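Local coordinates for protection of telomeres protein poz1 (Schizosaccharomyces pombe, PDB 5WE0), which binds telomeric DNA and restrains telomere length as a negative regulator of telomerase in fission yeast, at residues M56-I61 against E104-E109; Y63-S68 against S94-A99; H155-E160 against R194-Y199. One frame throughout, in Å; residues are numbered along the deposited sequence.

Contact 1. Residues M56-I61 against E104-E109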
loop_
_atom_site.group_PDB
_atom_site.type_symbol
_atom_site.label_atom_id
_atom_site.label_comp_id
_atom_site.label_asym_id
_atom_site.label_seq_id
_atom_site.Cartn_x
_atom_site.Cartn_y
_atom_site.Cartn_z
ATOM N N MET A 56 -7.621 -7.201 -4.158
ATOM C CA MET A 56 -8.211 -6.078 -3.435
ATOM C C MET A 56 -7.150 -5.216 -2.753
ATOM O O MET A 56 -7.224 -3.983 -2.816
ATOM C CB MET A 56 -9.214 -6.582 -2.389
ATOM C CG MET A 56 -10.429 -7.313 -2.985
ATOM S SD MET A 56 -11.741 -6.132 -3.375
ATOM C CE MET A 56 -12.414 -5.795 -1.735
ATOM N N ASP A 57 -6.176 -5.838 -2.077
ATOM C CA ASP A 57 -5.065 -5.078 -1.494
ATOM C C ASP A 57 -4.295 -4.300 -2.552
ATOM O O ASP A 57 -3.899 -3.152 -2.317
ATOM C CB ASP A 57 -4.118 -6.005 -0.731
ATOM C CG ASP A 57 -4.664 -6.409 0.634
ATOM O OD1 ASP A 57 -5.524 -5.682 1.177
ATOM O OD2 ASP A 57 -4.208 -7.426 1.180
ATOM N N ILE A 58 -4.069 -4.911 -3.720
ATOM C CA ILE A 58 -3.325 -4.253 -4.793
ATOM C C ILE A 58 -4.077 -3.030 -5.281
ATOM O O ILE A 58 -3.483 -1.972 -5.511
ATOM C CB ILE A 58 -3.043 -5.243 -5.946
ATOM C CG1 ILE A 58 -1.974 -6.253 -5.534
ATOM C CG2 ILE A 58 -2.624 -4.518 -7.214
ATOM C CD1 ILE A 58 -1.800 -7.382 -6.530
ATOM N N ALA A 59 -5.390 -3.171 -5.482
ATOM C CA ALA A 59 -6.203 -2.044 -5.918
ATOM C C ALA A 59 -6.204 -0.941 -4.870
ATOM O O ALA A 59 -6.086 0.243 -5.207
ATOM C CB ALA A 59 -7.631 -2.513 -6.210
ATOM N N PHE A 60 -6.273 -1.315 -3.591
ATOM C CA PHE A 60 -6.199 -0.312 -2.536
ATOM C C PHE A 60 -4.896 0.464 -2.621
ATOM O O PHE A 60 -4.892 1.695 -2.571
ATOM C CB PHE A 60 -6.319 -0.938 -1.150
ATOM C CG PHE A 60 -6.075 0.064 -0.070
ATOM C CD1 PHE A 60 -7.058 0.985 0.268
ATOM C CD2 PHE A 60 -4.822 0.170 0.532
ATOM C CE1 PHE A 60 -6.812 1.946 1.231
ATOM C CE2 PHE A 60 -4.576 1.134 1.483
ATOM C CZ PHE A 60 -5.566 2.023 1.832
ATOM N N ILE A 61 -3.779 -0.246 -2.767
ATOM C CA ILE A 61 -2.475 0.413 -2.837
ATOM C C ILE A 61 -2.401 1.330 -4.054
ATOM O O ILE A 61 -1.910 2.462 -3.967
ATOM C CB ILE A 61 -1.347 -0.646 -2.857
ATOM C CG1 ILE A 61 -1.284 -1.370 -1.515
ATOM C CG2 ILE A 61 -0.010 -0.008 -3.238
ATOM C CD1 ILE A 61 -1.084 -0.423 -0.308
ATOM N N GLU A 104 2.348 -5.258 3.046
ATOM C CA GLU A 104 3.027 -6.419 3.599
ATOM C C GLU A 104 2.280 -7.719 3.292
ATOM O O GLU A 104 2.918 -8.737 3.002
ATOM C CB GLU A 104 3.212 -6.203 5.097
ATOM C CG GLU A 104 3.957 -7.275 5.821
ATOM C CD GLU A 104 4.202 -6.862 7.253
ATOM O OE1 GLU A 104 3.227 -6.880 8.037
ATOM O OE2 GLU A 104 5.364 -6.523 7.586
ATOM N N ASN A 105 0.935 -7.713 3.344
ATOM C CA ASN A 105 0.183 -8.905 2.937
ATOM C C ASN A 105 0.480 -9.258 1.486
ATOM O O ASN A 105 0.699 -10.427 1.160
ATOM C CB ASN A 105 -1.326 -8.703 3.102
ATOM C CG ASN A 105 -1.755 -8.482 4.554
ATOM O OD1 ASN A 105 -1.009 -8.759 5.494
ATOM N ND2 ASN A 105 -2.965 -7.935 4.731
ATOM N N ILE A 106 0.528 -8.250 0.603
ATOM C CA ILE A 106 0.857 -8.497 -0.801
ATOM C C ILE A 106 2.218 -9.160 -0.910
ATOM O O ILE A 106 2.387 -10.176 -1.596
ATOM C CB ILE A 106 0.821 -7.186 -1.606
ATOM C CG1 ILE A 106 -0.589 -6.614 -1.668
ATOM C CG2 ILE A 106 1.364 -7.408 -2.992
ATOM C CD1 ILE A 106 -0.613 -5.131 -2.124
ATOM N N GLU A 107 3.213 -8.591 -0.226
ATOM C CA GLU A 107 4.565 -9.115 -0.332
ATOM C C GLU A 107 4.629 -10.533 0.223
ATOM O O GLU A 107 5.343 -11.395 -0.312
ATOM C CB GLU A 107 5.549 -8.193 0.405
ATOM C CG GLU A 107 6.988 -8.728 0.551
ATOM C CD GLU A 107 7.702 -8.996 -0.776
ATOM O OE1 GLU A 107 7.175 -8.638 -1.858
ATOM O OE2 GLU A 107 8.824 -9.555 -0.745
ATOM N N LEU A 108 3.891 -10.776 1.301
ATOM C CA LEU A 108 3.859 -12.097 1.917
ATOM C C LEU A 108 3.348 -13.113 0.905
ATOM O O LEU A 108 3.938 -14.177 0.720
ATOM C CB LEU A 108 2.967 -12.090 3.159
ATOM C CG LEU A 108 3.671 -11.862 4.498
ATOM C CD1 LEU A 108 2.700 -12.050 5.655
ATOM C CD2 LEU A 108 4.867 -12.790 4.641
ATOM N N GLU A 109 2.243 -12.770 0.252
ATOM C CA GLU A 109 1.639 -13.633 -0.765
ATOM C C GLU A 109 2.540 -13.797 -1.989
ATOM O O GLU A 109 2.612 -14.887 -2.573
ATOM C CB GLU A 109 0.283 -13.070 -1.179
ATOM C CG GLU A 109 -0.515 -13.958 -2.127
ATOM C CD GLU A 109 -1.949 -14.154 -1.669
ATOM O OE1 GLU A 109 -2.230 -13.951 -0.460
ATOM O OE2 GLU A 109 -2.798 -14.482 -2.531
#
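Ile106 plugs into the side of the helix carrying Asp57, Ile58 and Ile61, and it contributes more buried surface to this contact than any other residue. Its CG1 stands beside the backbone N, and a nearly extended second torsion of 164° carries CD1 forward onto the facing helix. There CD1 settles against the backbone as well as side chains: it lies 3.8 Å from the amide N of Ile58 and 3.9 Å from CG1 of Ile61. The Ile58 side chain crosses that of Ile106 at about a right angle, bringing its CG1 to 3.8 Å from Ile106 CD1. Ile61, one turn further along, runs past Ile106 in the opposite direction.

Asp57 is the second main contributor, and it splits its work. Its CB packs on the shank of the isoleucine, 3.7 Å from Ile106 CG1, so the start of an acidic side chain acts here as apolar surface. The carboxylate beyond it turns to Asn105, whose CB is 3.7 Å from Asp57 OD2. The amide ND2 of Asn105 is 3.8 Å from the same oxygen, too far for a hydrogen bond, and the two flat groups are tilted 40° apart. Asp57 also touches Arg102, one turn earlier on the helix of Ile106.

The two segments belong to helix 54-64 and helix 93-115, which cross steeply, their directions 135° apart, with local axes 9.8 Å apart. Helix 209-230 closes over the aliphatic side, with Ile220 on Ile58 and Ile61 and with Tyr219 and Thr223 on Ile106. Helix 2-18 packs on the other flank of helix 54-64, through Leu14 and Phe18 against Met56.

Contact 2. Residues Y63-S68 against S94-A99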
loop_
_atom_site.group_PDB
_atom_site.type_symbol
_atom_site.label_atom_id
_atom_site.label_comp_id
_atom_site.label_asym_id
_atom_site.label_seq_id
_atom_site.Cartn_x
_atom_site.Cartn_y
_atom_site.Cartn_z
ATOM N N TYR A 63 -4.899 2.785 -5.543
ATOM C CA TYR A 63 -5.802 3.914 -5.333
ATOM C C TYR A 63 -5.243 4.862 -4.276
ATOM O O TYR A 63 -5.094 6.063 -4.518
ATOM C CB TYR A 63 -7.185 3.386 -4.923
ATOM C CG TYR A 63 -8.278 4.446 -4.744
ATOM C CD1 TYR A 63 -8.495 5.429 -5.705
ATOM C CD2 TYR A 63 -9.102 4.443 -3.618
ATOM C CE1 TYR A 63 -9.493 6.391 -5.536
ATOM C CE2 TYR A 63 -10.100 5.393 -3.450
ATOM C CZ TYR A 63 -10.288 6.356 -4.412
ATOM O OH TYR A 63 -11.269 7.289 -4.251
ATOM N N CYS A 64 -4.831 4.306 -3.133
ATOM C CA CYS A 64 -4.311 5.096 -2.018
ATOM C C CYS A 64 -3.145 5.995 -2.430
ATOM O O CYS A 64 -3.078 7.167 -2.037
ATOM C CB CYS A 64 -3.882 4.147 -0.906
ATOM S SG CYS A 64 -3.186 4.960 0.515
ATOM N N PHE A 65 -2.181 5.454 -3.170
ATOM C CA PHE A 65 -1.010 6.224 -3.561
ATOM C C PHE A 65 -1.132 6.770 -4.973
ATOM O O PHE A 65 -0.164 7.337 -5.493
ATOM C CB PHE A 65 0.272 5.385 -3.403
ATOM C CG PHE A 65 0.561 5.040 -1.977
ATOM C CD1 PHE A 65 1.049 6.002 -1.109
ATOM C CD2 PHE A 65 0.277 3.781 -1.485
ATOM C CE1 PHE A 65 1.269 5.708 0.222
ATOM C CE2 PHE A 65 0.513 3.474 -0.159
ATOM C CZ PHE A 65 1.001 4.444 0.698
ATOM N N ASN A 66 -2.307 6.626 -5.595
ATOM C CA ASN A 66 -2.592 7.269 -6.874
ATOM C C ASN A 66 -1.557 6.860 -7.926
ATOM O O ASN A 66 -1.023 7.687 -8.671
ATOM C CB ASN A 66 -2.650 8.792 -6.678
ATOM C CG ASN A 66 -3.666 9.488 -7.604
ATOM O OD1 ASN A 66 -4.435 8.839 -8.312
ATOM N ND2 ASN A 66 -3.679 10.814 -7.572
ATOM N N LEU A 67 -1.259 5.553 -7.971
ATOM C CA LEU A 67 -0.190 5.050 -8.835
ATOM C C LEU A 67 -0.475 5.263 -10.322
ATOM O O LEU A 67 0.455 5.174 -11.131
ATOM C CB LEU A 67 0.085 3.561 -8.555
ATOM C CG LEU A 67 0.628 3.295 -7.147
ATOM C CD1 LEU A 67 1.051 1.820 -6.974
ATOM C CD2 LEU A 67 1.783 4.239 -6.847
ATOM N N SER A 68 -1.738 5.519 -10.698
ATOM C CA SER A 68 -2.079 5.824 -12.090
ATOM C C SER A 68 -1.419 7.095 -12.607
ATOM O O SER A 68 -1.313 7.253 -13.830
ATOM C CB SER A 68 -3.585 5.995 -12.253
ATOM O OG SER A 68 -4.182 4.730 -12.353
ATOM N N SER A 94 -3.512 6.592 10.548
ATOM C CA SER A 94 -4.277 5.354 10.575
ATOM C C SER A 94 -4.368 4.732 9.180
ATOM O O SER A 94 -4.127 3.529 9.009
ATOM C CB SER A 94 -5.663 5.625 11.154
ATOM O OG SER A 94 -6.437 4.441 11.194
ATOM N N LEU A 95 -4.673 5.554 8.166
ATOM C CA LEU A 95 -4.767 5.065 6.793
ATOM C C LEU A 95 -3.432 4.507 6.313
ATOM O O LEU A 95 -3.378 3.410 5.744
ATOM C CB LEU A 95 -5.244 6.191 5.869
ATOM C CG LEU A 95 -5.188 5.959 4.354
ATOM C CD1 LEU A 95 -6.201 4.910 3.908
ATOM C CD2 LEU A 95 -5.373 7.265 3.571
ATOM N N ILE A 96 -2.344 5.261 6.513
ATOM C CA ILE A 96 -1.042 4.831 6.007
ATOM C C ILE A 96 -0.564 3.580 6.741
ATOM O O ILE A 96 0.064 2.698 6.152
ATOM C CB ILE A 96 -0.020 5.978 6.122
ATOM C CG1 ILE A 96 -0.424 7.172 5.235
ATOM C CG2 ILE A 96 1.374 5.463 5.755
ATOM C CD1 ILE A 96 -0.634 6.815 3.736
ATOM N N SER A 97 -0.863 3.469 8.020
ATOM C CA SER A 97 -0.530 2.250 8.744
ATOM C C SER A 97 -1.271 1.045 8.159
ATOM O O SER A 97 -0.688 -0.040 8.019
ATOM C CB SER A 97 -0.854 2.452 10.227
ATOM O OG SER A 97 -0.259 1.467 11.026
ATOM N N ASN A 98 -2.560 1.213 7.819
ATOM C CA ASN A 98 -3.309 0.136 7.175
ATOM C C ASN A 98 -2.740 -0.187 5.803
ATOM O O ASN A 98 -2.621 -1.363 5.429
ATOM C CB ASN A 98 -4.782 0.508 7.048
ATOM C CG ASN A 98 -5.492 0.570 8.399
ATOM O OD1 ASN A 98 -4.985 0.086 9.403
ATOM N ND2 ASN A 98 -6.671 1.178 8.419
ATOM N N ALA A 99 -2.376 0.848 5.041
ATOM C CA ALA A 99 -1.784 0.627 3.730
ATOM C C ALA A 99 -0.495 -0.187 3.834
ATOM O O ALA A 99 -0.220 -1.026 2.970
ATOM C CB ALA A 99 -1.527 1.970 3.046
#
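Phe65 and Cys64 make the packed part of this contact, against Leu95, Ile96 and Ala99. The phenyl ring reaches two residues of the facing helix with different rim atoms: CE1 lies 4.1 Å from CD1 of Ile96, and CE2 lies 4.1 Å from CB of Ala99. Ile96 bends at its second torsion (chi2 -56°), which brings CD1 round to the ring, and its approach is oblique. Cys64 points toward the facing helix and buries more surface here than any other residue, at slightly longer distances: its SG is 4.3 Å from Ala99 CB and 4.4 Å from CD2 of Leu95. The same sulfur lies over one face of the neighbouring Phe65 ring, offset toward the rim.

The rest is looser. Asn66, with positive phi, is the C-prime residue of a Schellman motif that ends helix 54-64, and beyond it the chain leads away from helix 93-115 to the exposed Ser68. On the other segment, Ser94, Ser97 and Asn98 lie partly exposed and turned from the buried row of Leu95, Ile96 and Ala99. A chain of another protein covers this flank: a basic side chain of it donates to Tyr63 O, and an acidic one accepts from Asn98 ND2.

Inward, helix 130-157 sends Ile148 against both Phe65 and Ile96, while helix 209-230 adds Trp209 and Leu216 to the surroundings of the Phe65 ring.

Contact 3. Residues H155-E160 against R194-Y199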
loop_
_atom_site.group_PDB
_atom_site.type_symbol
_atom_site.label_atom_id
_atom_site.label_comp_id
_atom_site.label_asym_id
_atom_site.label_seq_id
_atom_site.Cartn_x
_atom_site.Cartn_y
_atom_site.Cartn_z
ATOM N N HIS A 155 5.307 13.983 7.539
ATOM C CA HIS A 155 4.029 14.647 7.787
ATOM C C HIS A 155 3.825 14.903 9.279
ATOM O O HIS A 155 3.415 16.005 9.670
ATOM C CB HIS A 155 2.889 13.806 7.218
ATOM C CG HIS A 155 1.533 14.416 7.388
ATOM N ND1 HIS A 155 0.729 14.153 8.479
ATOM C CD2 HIS A 155 0.822 15.247 6.585
ATOM C CE1 HIS A 155 -0.411 14.808 8.348
ATOM N NE2 HIS A 155 -0.378 15.482 7.211
ATOM N N PHE A 156 4.110 13.897 10.127
ATOM C CA PHE A 156 4.050 14.080 11.586
ATOM C C PHE A 156 4.907 15.261 12.032
ATOM O O PHE A 156 4.453 16.122 12.787
ATOM C CB PHE A 156 4.551 12.823 12.311
ATOM C CG PHE A 156 3.502 11.771 12.565
ATOM C CD1 PHE A 156 2.404 12.033 13.358
ATOM C CD2 PHE A 156 3.654 10.482 12.039
ATOM C CE1 PHE A 156 1.464 11.036 13.619
ATOM C CE2 PHE A 156 2.709 9.482 12.295
ATOM C CZ PHE A 156 1.621 9.762 13.081
ATOM N N LEU A 157 6.154 15.322 11.547
ATOM C CA LEU A 157 7.106 16.351 11.956
ATOM C C LEU A 157 6.733 17.748 11.462
ATOM O O LEU A 157 7.307 18.728 11.942
ATOM C CB LEU A 157 8.502 16.025 11.436
ATOM C CG LEU A 157 9.174 14.781 12.002
ATOM C CD1 LEU A 157 10.382 14.400 11.156
ATOM C CD2 LEU A 157 9.545 15.004 13.453
ATOM N N GLU A 158 5.854 17.858 10.466
ATOM C CA GLU A 158 5.458 19.135 9.892
ATOM C C GLU A 158 4.218 19.741 10.543
ATOM O O GLU A 158 3.736 20.782 10.077
ATOM C CB GLU A 158 5.220 18.966 8.389
ATOM C CG GLU A 158 6.506 18.827 7.592
ATOM C CD GLU A 158 6.303 19.047 6.089
ATOM O OE1 GLU A 158 5.515 18.289 5.469
ATOM O OE2 GLU A 158 6.941 19.968 5.529
ATOM N N GLN A 159 3.671 19.108 11.569
ATOM C CA GLN A 159 2.527 19.638 12.289
ATOM C C GLN A 159 2.988 20.342 13.566
ATOM O O GLN A 159 4.073 20.084 14.095
ATOM C CB GLN A 159 1.526 18.527 12.632
ATOM C CG GLN A 159 1.234 17.509 11.518
ATOM C CD GLN A 159 0.588 18.134 10.285
ATOM O OE1 GLN A 159 -0.455 18.770 10.379
ATOM N NE2 GLN A 159 1.193 17.920 9.118
ATOM N N GLU A 160 2.156 21.265 14.044
ATOM C CA GLU A 160 2.471 22.006 15.271
ATOM C C GLU A 160 1.196 22.285 16.081
ATOM O O GLU A 160 0.303 23.012 15.640
ATOM C CB GLU A 160 3.209 23.309 14.954
ATOM C CG GLU A 160 3.388 24.206 16.167
ATOM C CD GLU A 160 4.448 23.712 17.133
ATOM O OE1 GLU A 160 4.958 22.575 16.981
ATOM O OE2 GLU A 160 4.759 24.467 18.078
ATOM N N ARG A 194 10.311 25.545 13.289
ATOM C CA ARG A 194 11.084 26.085 12.171
ATOM C C ARG A 194 12.260 25.176 11.815
ATOM O O ARG A 194 12.611 25.034 10.635
ATOM C CB ARG A 194 11.594 27.489 12.493
ATOM C CG ARG A 194 10.568 28.575 12.332
ATOM C CD ARG A 194 11.081 29.895 12.873
ATOM N NE ARG A 194 10.078 30.946 12.716
ATOM C CZ ARG A 194 9.053 31.125 13.543
ATOM N NH1 ARG A 194 8.911 30.314 14.591
ATOM N NH2 ARG A 194 8.184 32.114 13.330
ATOM N N LYS A 195 12.887 24.554 12.817
ATOM C CA LYS A 195 14.003 23.672 12.512
ATOM C C LYS A 195 13.516 22.352 11.921
ATOM O O LYS A 195 14.098 21.858 10.951
ATOM C CB LYS A 195 14.857 23.438 13.757
ATOM C CG LYS A 195 15.993 24.445 13.881
ATOM C CD LYS A 195 17.023 24.018 14.918
ATOM C CE LYS A 195 17.769 25.231 15.464
ATOM N NZ LYS A 195 17.805 25.236 16.960
ATOM N N ARG A 196 12.452 21.769 12.487
ATOM C CA ARG A 196 11.858 20.584 11.888
ATOM C C ARG A 196 11.532 20.819 10.426
ATOM O O ARG A 196 11.795 19.958 9.578
ATOM C CB ARG A 196 10.586 20.170 12.639
ATOM C CG ARG A 196 10.792 19.947 14.095
ATOM C CD ARG A 196 9.721 19.078 14.661
ATOM N NE ARG A 196 8.373 19.574 14.434
ATOM C CZ ARG A 196 7.707 20.306 15.318
ATOM N NH1 ARG A 196 8.293 20.630 16.461
ATOM N NH2 ARG A 196 6.470 20.713 15.071
ATOM N N LEU A 197 10.975 21.989 10.106
ATOM C CA LEU A 197 10.544 22.249 8.737
ATOM C C LEU A 197 11.733 22.408 7.793
ATOM O O LEU A 197 11.686 21.931 6.654
ATOM C CB LEU A 197 9.640 23.484 8.697
ATOM C CG LEU A 197 8.253 23.344 9.352
ATOM C CD1 LEU A 197 7.517 24.648 9.284
ATOM C CD2 LEU A 197 7.398 22.260 8.708
ATOM N N ILE A 198 12.814 23.044 8.252
ATOM C CA ILE A 198 14.016 23.165 7.429
ATOM C C ILE A 198 14.585 21.782 7.141
ATOM O O ILE A 198 14.958 21.461 6.006
ATOM C CB ILE A 198 15.065 24.065 8.111
ATOM C CG1 ILE A 198 14.662 25.538 8.049
ATOM C CG2 ILE A 198 16.446 23.867 7.482
ATOM C CD1 ILE A 198 15.589 26.445 8.832
ATOM N N TYR A 199 14.656 20.943 8.177
ATOM C CA TYR A 199 15.211 19.608 8.019
ATOM C C TYR A 199 14.322 18.743 7.132
ATOM O O TYR A 199 14.818 17.994 6.286
ATOM C CB TYR A 199 15.377 18.960 9.395
ATOM C CG TYR A 199 15.466 17.445 9.335
ATOM C CD1 TYR A 199 14.305 16.661 9.210
ATOM C CD2 TYR A 199 16.694 16.789 9.432
ATOM C CE1 TYR A 199 14.371 15.306 9.119
ATOM C CE2 TYR A 199 16.758 15.410 9.375
ATOM C CZ TYR A 199 15.590 14.687 9.225
ATOM O OH TYR A 199 15.635 13.326 9.166
#
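Arg196 grips the chain at Leu157, Gln159 and Glu160 with the edge of its guanidinium. NE donates to Leu157 O at 2.8 Å, almost straight (171°) and in the guanidinium plane. NH2 serves two acceptors: a weak, bent bond to Gln159 O at 2.7 Å, and a salt bridge to Glu160 OE1 at 3.1 Å, met on its anti side. A bend at chi3 (-56°) sets NE toward Leu157 O. Leu197 CD2 packs 3.7 Å from Glu158 CG, the two side chains crossing at about a right angle.

Further out, NH1 of Arg196 is bonded to His191 O, Lys192 holds the other oxygen of Glu160, and Lys204 pairs with Glu158. The turn is braced from within by Gln159, whose NE2 bonds to His155 O at 3.0 Å while lying over the centre of the His155 ring.

A leucine at Arg196 would probably leave the carbonyls of Leu157 and Gln159 without their donor, and Glu160 with Lys192 as its remaining partner of the two.

The contact joins the C-terminal end of helix 130-157 and the chain just after it to helix 193-206, with Leu185 and Leu188 of helix 179-188 and Phe167 of helix 164-174 packed round Leu157.

In the fold
Contacts 1 and 2 are two zones of one buried interface between helix 54-64, with the residue just after it, and helix 93-115, contact 2 nested inside the loop that contact 1 closes. Phe60 and Ile61 join them, with Phe60 CE2 3.5 Å from Ala99 CB. Both are mainly apolar: aliphatic with a polar margin at Asp57 and Asn105 in the first, a phenylalanine and a cysteine against aliphatic groups in the second. Contact 3 is partly exposed, its centre about 24 Å from the centre of the chain, and adds hydrogen bonds and a salt bridge to its apolar packing. Its helix 130-157 also covers Phe65 and Ile96 in contact 2.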